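Extracellular sialidase/neuraminidase, putative (Aspergillus fumigatus, PDB 2XZI) hydrolyses glycosidic linkages of the deaminated sialic acid Kdn, acting as an extracellular Kdnase of the sialidase family. Local coordinates at residues S20-S25 / S355-D360; E56-T61 / G66-V71; E93-G96 / T101-N104. All coordinates share one frame; numbering follows the deposited sequence.

Interaction 1: S20-S25 / S355-D360. With KDM (deamino-alpha-neuraminic acid), chain D.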
# COMPACT_ATOMS: atom_id res chain seq x y z
N SER A 20 -11.78 5.82 12.04
CA SER A 20 -13.04 5.13 11.72
C SER A 20 -14.26 5.77 12.42
O SER A 20 -14.10 6.56 13.36
CB SER A 20 -12.93 3.64 12.05
OG SER A 20 -12.24 3.43 13.28
N ALA A 21 -15.45 5.41 11.96
CA ALA A 21 -16.69 6.06 12.42
C ALA A 21 -16.96 5.97 13.94
O ALA A 21 -17.71 6.78 14.48
CB ALA A 21 -17.89 5.55 11.61
N ASN A 22 -16.36 4.98 14.61
CA ASN A 22 -16.53 4.76 16.05
C ASN A 22 -15.65 5.66 16.92
O ASN A 22 -15.85 5.74 18.16
CB ASN A 22 -16.22 3.31 16.41
CG ASN A 22 -14.78 2.91 16.08
OD1 ASN A 22 -14.25 3.29 15.03
ND2 ASN A 22 -14.15 2.16 16.97
N MET A 23 -14.66 6.30 16.32
CA MET A 23 -13.67 7.07 17.08
C MET A 23 -14.14 8.51 17.27
O MET A 23 -15.00 8.98 16.53
CB MET A 23 -12.32 7.07 16.35
CG MET A 23 -11.64 5.71 16.30
SD MET A 23 -10.12 5.69 15.33
CE MET A 23 -8.98 6.51 16.45
N ALA A 24 -13.60 9.20 18.27
CA ALA A 24 -13.80 10.64 18.39
C ALA A 24 -13.21 11.32 17.15
O ALA A 24 -12.20 10.85 16.61
CB ALA A 24 -13.14 11.18 19.65
N SER A 25 -13.84 12.40 16.70
CA SER A 25 -13.44 13.09 15.48
C SER A 25 -13.18 12.12 14.32
O SER A 25 -12.06 12.06 13.80
CB SER A 25 -12.19 13.96 15.71
OG SER A 25 -12.42 14.91 16.74
N SER A 355 -5.26 -1.04 11.44
CA SER A 355 -5.62 -1.42 12.81
C SER A 355 -7.09 -1.84 12.84
O SER A 355 -7.87 -1.38 12.04
CB SER A 355 -5.39 -0.23 13.73
OG SER A 355 -5.42 -0.62 15.08
N ASP A 356 -7.45 -2.69 13.80
CA ASP A 356 -8.78 -3.31 13.83
C ASP A 356 -9.29 -3.30 15.24
O ASP A 356 -8.66 -3.88 16.13
CB ASP A 356 -8.66 -4.75 13.31
CG ASP A 356 -10.02 -5.45 13.12
OD1 ASP A 356 -11.07 -4.99 13.60
OD2 ASP A 356 -10.01 -6.52 12.48
N PHE A 357 -10.41 -2.63 15.46
CA PHE A 357 -10.99 -2.59 16.80
C PHE A 357 -11.53 -3.95 17.24
O PHE A 357 -11.57 -4.23 18.44
CB PHE A 357 -12.08 -1.53 16.87
CG PHE A 357 -11.56 -0.13 17.03
CD1 PHE A 357 -11.24 0.64 15.92
CD2 PHE A 357 -11.38 0.43 18.30
CE1 PHE A 357 -10.75 1.94 16.05
CE2 PHE A 357 -10.90 1.73 18.45
CZ PHE A 357 -10.58 2.49 17.32
N PHE A 358 -11.92 -4.77 16.26
CA PHE A 358 -12.32 -6.16 16.51
C PHE A 358 -13.57 -6.26 17.40
O PHE A 358 -13.81 -7.27 18.06
CB PHE A 358 -11.14 -6.96 17.09
CG PHE A 358 -11.15 -8.41 16.72
CD1 PHE A 358 -10.93 -8.80 15.41
CD2 PHE A 358 -11.36 -9.39 17.69
CE1 PHE A 358 -10.93 -10.15 15.05
CE2 PHE A 358 -11.36 -10.74 17.35
CZ PHE A 358 -11.14 -11.12 16.03
N ASN A 359 -14.39 -5.21 17.36
CA ASN A 359 -15.63 -5.14 18.16
C ASN A 359 -16.68 -6.12 17.68
O ASN A 359 -17.59 -6.47 18.43
CB ASN A 359 -16.20 -3.73 18.13
CG ASN A 359 -16.36 -3.21 16.73
OD1 ASN A 359 -15.37 -2.96 16.04
ND2 ASN A 359 -17.60 -3.08 16.28
N ASP A 360 -16.57 -6.56 16.43
CA ASP A 360 -17.46 -7.56 15.84
C ASP A 360 -16.65 -8.80 15.42
O ASP A 360 -17.05 -9.56 14.54
CB ASP A 360 -18.23 -6.94 14.65
CG ASP A 360 -19.34 -7.85 14.09
OD1 ASP A 360 -19.94 -8.64 14.87
OD2 ASP A 360 -19.62 -7.77 12.87
C2 KDM D . -7.21 -11.54 12.82
C1 KDM D . -5.93 -11.82 11.99
C3 KDM D . -6.99 -10.38 13.82
C4 KDM D . -6.88 -9.03 13.10
C5 KDM D . -8.04 -8.82 12.11
C6 KDM D . -8.17 -10.03 11.15
C7 KDM D . -9.30 -10.06 10.10
C8 KDM D . -9.19 -11.35 9.24
C9 KDM D . -10.32 -11.53 8.20
O5 KDM D . -7.84 -7.62 11.35
O1A KDM D . -6.08 -12.09 10.78
O1B KDM D . -4.83 -11.76 12.59
O4 KDM D . -6.87 -7.98 14.08
O6 KDM D . -8.33 -11.23 11.96
O7 KDM D . -10.58 -10.02 10.76
O8 KDM D . -7.92 -11.39 8.58
O9 KDM D . -10.81 -10.27 7.72
O2 KDM D . -7.56 -12.72 13.56

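Interaction 2: E56-T61 / G66-V71. With NA (sodium ion), chain E.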
# COMPACT_ATOMS: atom_id res chain seq x y z
N GLU A 56 -8.71 3.19 1.15
CA GLU A 56 -10.08 2.89 0.83
C GLU A 56 -10.98 3.34 1.96
O GLU A 56 -10.84 2.90 3.11
CB GLU A 56 -10.24 1.39 0.62
CG GLU A 56 -9.69 0.90 -0.71
CD GLU A 56 -9.89 -0.58 -0.91
OE1 GLU A 56 -10.84 -1.16 -0.32
OE2 GLU A 56 -9.10 -1.17 -1.68
N GLY A 57 -11.91 4.23 1.64
CA GLY A 57 -12.95 4.66 2.57
C GLY A 57 -14.11 3.70 2.36
O GLY A 57 -14.84 3.76 1.37
N ARG A 58 -14.25 2.78 3.29
CA ARG A 58 -15.28 1.75 3.21
C ARG A 58 -16.55 2.26 3.92
O ARG A 58 -16.59 2.36 5.15
CB ARG A 58 -14.75 0.41 3.73
CG ARG A 58 -13.53 -0.08 2.94
CD ARG A 58 -13.12 -1.50 3.29
NE ARG A 58 -12.15 -1.97 2.29
CZ ARG A 58 -11.73 -3.23 2.18
NH1 ARG A 58 -12.18 -4.19 2.97
NH2 ARG A 58 -10.86 -3.54 1.21
N ARG A 59 -17.56 2.59 3.12
CA ARG A 59 -18.65 3.42 3.59
C ARG A 59 -19.44 2.81 4.72
O ARG A 59 -19.66 3.48 5.75
CB ARG A 59 -19.55 3.78 2.43
CG ARG A 59 -18.91 4.77 1.45
CD ARG A 59 -19.30 6.21 1.72
NE ARG A 59 -20.75 6.42 1.53
CZ ARG A 59 -21.59 6.80 2.49
NH1 ARG A 59 -21.16 7.06 3.73
NH2 ARG A 59 -22.88 6.95 2.19
N HIS A 60 -19.87 1.57 4.56
CA HIS A 60 -20.90 1.01 5.44
C HIS A 60 -20.47 -0.12 6.34
O HIS A 60 -21.08 -0.33 7.38
CB HIS A 60 -22.10 0.56 4.62
CG HIS A 60 -22.63 1.61 3.71
ND1 HIS A 60 -23.15 2.81 4.17
CD2 HIS A 60 -22.71 1.67 2.36
CE1 HIS A 60 -23.52 3.55 3.14
NE2 HIS A 60 -23.28 2.88 2.03
N THR A 61 -19.44 -0.86 5.91
CA THR A 61 -18.94 -2.00 6.68
C THR A 61 -17.45 -2.05 6.38
O THR A 61 -16.92 -1.23 5.62
CB THR A 61 -19.56 -3.34 6.22
OG1 THR A 61 -19.03 -3.68 4.94
CG2 THR A 61 -21.10 -3.28 6.16
N GLY A 66 -18.94 -3.58 -2.16
CA GLY A 66 -19.92 -2.54 -1.84
C GLY A 66 -19.35 -1.16 -2.10
O GLY A 66 -18.36 -1.00 -2.81
N ASP A 67 -20.00 -0.15 -1.52
CA ASP A 67 -19.65 1.24 -1.76
C ASP A 67 -18.35 1.59 -1.02
O ASP A 67 -18.32 1.70 0.22
CB ASP A 67 -20.81 2.14 -1.30
CG ASP A 67 -20.61 3.59 -1.67
OD1 ASP A 67 -19.67 3.92 -2.44
OD2 ASP A 67 -21.41 4.42 -1.21
N ILE A 68 -17.29 1.78 -1.81
CA ILE A 68 -15.96 2.08 -1.28
C ILE A 68 -15.39 3.18 -2.15
O ILE A 68 -15.39 3.07 -3.37
CB ILE A 68 -15.04 0.83 -1.30
CG1 ILE A 68 -15.60 -0.28 -0.41
CG2 ILE A 68 -13.61 1.19 -0.90
CD1 ILE A 68 -14.90 -1.63 -0.55
N ASN A 69 -14.94 4.26 -1.50
CA ASN A 69 -14.34 5.40 -2.19
C ASN A 69 -12.85 5.47 -1.94
O ASN A 69 -12.37 5.02 -0.88
CB ASN A 69 -15.02 6.73 -1.78
CG ASN A 69 -16.50 6.71 -2.00
OD1 ASN A 69 -17.01 5.92 -2.79
ND2 ASN A 69 -17.22 7.61 -1.32
N LEU A 70 -12.12 6.04 -2.89
CA LEU A 70 -10.68 6.23 -2.71
C LEU A 70 -10.45 7.60 -2.13
O LEU A 70 -10.70 8.61 -2.80
CB LEU A 70 -9.94 6.08 -4.04
CG LEU A 70 -8.49 5.59 -3.97
CD1 LEU A 70 -7.55 6.57 -3.25
CD2 LEU A 70 -8.39 4.23 -3.36
N VAL A 71 -9.96 7.62 -0.89
CA VAL A 71 -9.78 8.85 -0.12
C VAL A 71 -8.30 9.12 0.14
O VAL A 71 -7.46 8.24 -0.07
CB VAL A 71 -10.62 8.84 1.20
CG1 VAL A 71 -12.12 8.76 0.87
CG2 VAL A 71 -10.17 7.72 2.16
NA NA E . -19.02 5.68 -3.98
O HOH W 1 -19.31 0.02 2.14
O HOH W 2 -23.94 3.91 -0.48
O HOH W 3 -20.04 6.94 -2.10
O HOH W 4 -17.66 4.05 -4.77

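Interaction 3: E93-G96 / T101-N104. With NA (sodium ion), chain E.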
# COMPACT_ATOMS: atom_id res chain seq x y z
N GLU A 93 -11.13 13.29 -1.32
CA GLU A 93 -11.51 12.15 -2.14
C GLU A 93 -10.83 12.24 -3.49
O GLU A 93 -10.81 13.31 -4.12
CB GLU A 93 -13.04 12.13 -2.31
CG GLU A 93 -13.58 10.92 -3.06
CD GLU A 93 -15.08 10.88 -3.06
OE1 GLU A 93 -15.69 11.68 -3.80
OE2 GLU A 93 -15.63 10.05 -2.31
N VAL A 94 -10.24 11.13 -3.92
CA VAL A 94 -9.71 11.04 -5.27
C VAL A 94 -10.88 10.72 -6.21
O VAL A 94 -11.08 11.43 -7.20
CB VAL A 94 -8.62 9.96 -5.39
CG1 VAL A 94 -8.21 9.80 -6.85
CG2 VAL A 94 -7.40 10.32 -4.56
N VAL A 95 -11.63 9.67 -5.89
CA VAL A 95 -12.76 9.22 -6.70
C VAL A 95 -13.75 8.46 -5.82
O VAL A 95 -13.34 7.69 -4.96
CB VAL A 95 -12.30 8.35 -7.90
CG1 VAL A 95 -11.49 7.11 -7.44
CG2 VAL A 95 -13.49 7.94 -8.78
N GLY A 96 -15.04 8.69 -6.03
CA GLY A 96 -16.08 8.05 -5.23
C GLY A 96 -17.37 7.80 -6.00
O GLY A 96 -18.39 7.41 -5.43
N THR A 101 -16.89 -0.23 -6.00
CA THR A 101 -15.67 -0.26 -5.22
C THR A 101 -14.55 0.41 -5.99
O THR A 101 -14.19 -0.06 -7.08
CB THR A 101 -15.22 -1.74 -4.95
OG1 THR A 101 -16.23 -2.47 -4.25
CG2 THR A 101 -13.86 -1.80 -4.22
N TRP A 102 -14.02 1.50 -5.45
CA TRP A 102 -12.78 2.10 -5.94
C TRP A 102 -11.70 1.81 -4.90
O TRP A 102 -11.83 2.23 -3.75
CB TRP A 102 -12.91 3.62 -6.08
CG TRP A 102 -13.86 4.08 -7.13
CD1 TRP A 102 -15.16 4.43 -6.94
CD2 TRP A 102 -13.61 4.20 -8.54
NE1 TRP A 102 -15.74 4.79 -8.14
CE2 TRP A 102 -14.80 4.66 -9.13
CE3 TRP A 102 -12.48 3.99 -9.35
CZ2 TRP A 102 -14.91 4.89 -10.51
CZ3 TRP A 102 -12.59 4.23 -10.71
CH2 TRP A 102 -13.80 4.68 -11.28
N GLY A 103 -10.64 1.12 -5.30
CA GLY A 103 -9.63 0.74 -4.31
C GLY A 103 -8.29 0.32 -4.83
O GLY A 103 -7.89 0.66 -5.94
N ASN A 104 -7.58 -0.44 -4.00
CA ASN A 104 -6.20 -0.87 -4.29
C ASN A 104 -5.28 0.30 -4.66
O ASN A 104 -4.59 0.26 -5.68
CB ASN A 104 -6.19 -1.92 -5.42
CG ASN A 104 -6.62 -3.28 -4.95
OD1 ASN A 104 -7.80 -3.50 -4.63
ND2 ASN A 104 -5.67 -4.20 -4.86
NA NA E . -19.02 5.68 -3.98
O HOH W 4 -17.66 4.05 -4.77
O HOH W 3 -20.04 6.94 -2.10

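Interaction 1: S20-S25 / S355-D360
The aromatic contact centres on Phe357, whose ring receives the side-chain amide of Asn22 on one face. Asn22 ND2 lies over the ring centre, 3.2 Å above the plane and 3.4 Å from Phe357 CD1. The amide and ring planes are 88° apart, so the amide stands upright with its nitrogen end on the pi cloud.

A hydrogen bond holds the other end of the amide. Ser20 OG donates to Asn22 OD1 at 2.7 Å, in the carbonyl plane, consistent with OD1 turned to the serine and ND2 to the ring. Asn22 CG sits between its backbone N and carbonyl carbon (chi1 62°), and from there the amide reaches across to the ring. A type I beta turn from Ser20 to Met23, closed by Met23 N to Ser20 O, carries these side chains. Ser20 OG also touches Phe357 CE1, at 3.5 Å.

Apolar and sulfur contacts complete the grip. Met23 CG packs on Phe357 CZ at 3.5 Å. Met23 SD lies at the ring edge, 5.0 Å from the centroid of Phe357, as a Met-aromatic contact.

The residue before Phe357, Asp356, binds the ligand. Asp356 OD2 accepts from O5 of deamino-alpha-neuraminic acid at 2.7 Å and forms a salt bridge with Arg368. Asp356 OD1 takes the backbone N of Phe358, an Asx turn. Arg302 and Arg303 also bind this sugar.

The fold here is a beta-propeller blade of four antiparallel strands. Strand 12-18 from the start of the chain pairs with strand 368-375 from its end, the ring closure familiar from propellers. The contact lies at the end of this closing blade, between the loops leaving strands 12-18 and 349-356. Ser20 and Met23 touch Ala369 of the intervening strand, and Phe357 rests on Tyr367.

Interaction 2: E56-T61 / G66-V71
Asp67 OD2 sits at the edge of the Arg59 guanidinium, near its plane, the two planar groups 89° apart. His60 CE1 lies over one face of that guanidinium, and Arg59 CB over one face of the His60 ring, with water 2 in plane at the ring edge. Glu56 sits at the edge of the Arg58 guanidinium, where Arg58 NE and NH2 both grip Glu56 OE1. The Arg59 NE to Asp67 OD2 salt bridge is weak, at 3.5 Å; Gly34 O binds Arg59 NH1.

Arg59, His60 and Asp67 lie at the loop end of an antiparallel beta hairpin, strands 51-58 and 68-74, inside one propeller blade. Gly57 and Asn69 form a hydrogen-bonded pair, with Gly57 N to Asn69 O at 2.7 Å. Arg59 N to Asp67 O carries the pairing one step into the connecting loop.

Glu56, Arg58 and Ile68 share the face of the sheet opposite Asn69. Ile68 CG1 lies 3.9 Å from Arg58 CG. Arg58 NH2 also bonds O4 of a bound deamino-alpha-neuraminic acid, consistent with Glu56 holding a ligand-binding arginine in place.

Asp67 CG is anti to its backbone N (chi1 -173°), which carries the carboxylate to a sodium ion. Asp67 OD1 and Asn69 OD1 both bind it, at 2.4 Å.

Interaction 3: E93-G96 / T101-N104
Trp102 and Val95 make nearly all of this contact, with Gly96 adding a smaller share. The isopropyl group of Val95 lies against one face of the Trp102 indole, and the two side chains cross at about a right angle. Val95 CG2 stands over the six-membered ring of Trp102, 3.7 Å from its centroid and 16° off the normal. This is a CH-pi contact. The closest pair is Val95 CG2 to Trp102 CE2, at 3.5 Å. The second methyl reaches the middle of the indole, with Val95 CG1 3.8 Å from Trp102 CD2.

Both methyls can reach the ring because of the first torsion of Val95. CG2 is anti to the backbone N, and CG1 sits between that N and the carbonyl carbon (chi1 57°). The indole is held further by Trp102 NE1 donating to Ser97 O, by Tyr154 edge-to-face and by Trp121. Val95 thus packs on a cluster of aromatic side chains.

Gly96 passes near the pyrrole part of the indole. Its carbonyl carbon, Gly96 C, is 4.0 Å from Trp102 NE1. Gly96 O points to the sodium ion instead and binds it at 2.3 Å. Gly98 O, Asp67, Asn69 and waters 3 and 4 complete the six ligands.

The chain turns a corner at Val94. Val94 and Val95 both face Leu70, which makes a classic beta bulge at the end of the outer strand 92-93. Trp102 lies near the start of strand 101-109, the first strand of the next sheet. The contact is thus a blade-to-blade connection of the beta-propeller, with a sodium site shared between the linking loop and the hairpin before it.

How the interactions relate
Interactions 2 and 3 are buried and adjoining, with centres about 7 Å apart, while interaction 1 is only partly buried. Interaction 2 lies within one blade and interaction 3 leads from it to the next. Leu70 O to Val94 N and Glu56 OE2 to Asn104 N probably bond them directly, and they share the sodium ion and waters 3 and 4. Interaction 1 encloses both along the chain but touches neither. Its chemistry is amide and sulfur on an aromatic ring, between loops. Interaction 2 relies on strand pairing and charge, interaction 3 on apolar packing. Interactions 1 and 2 each contribute to a different bound deamino-alpha-neuraminic acid.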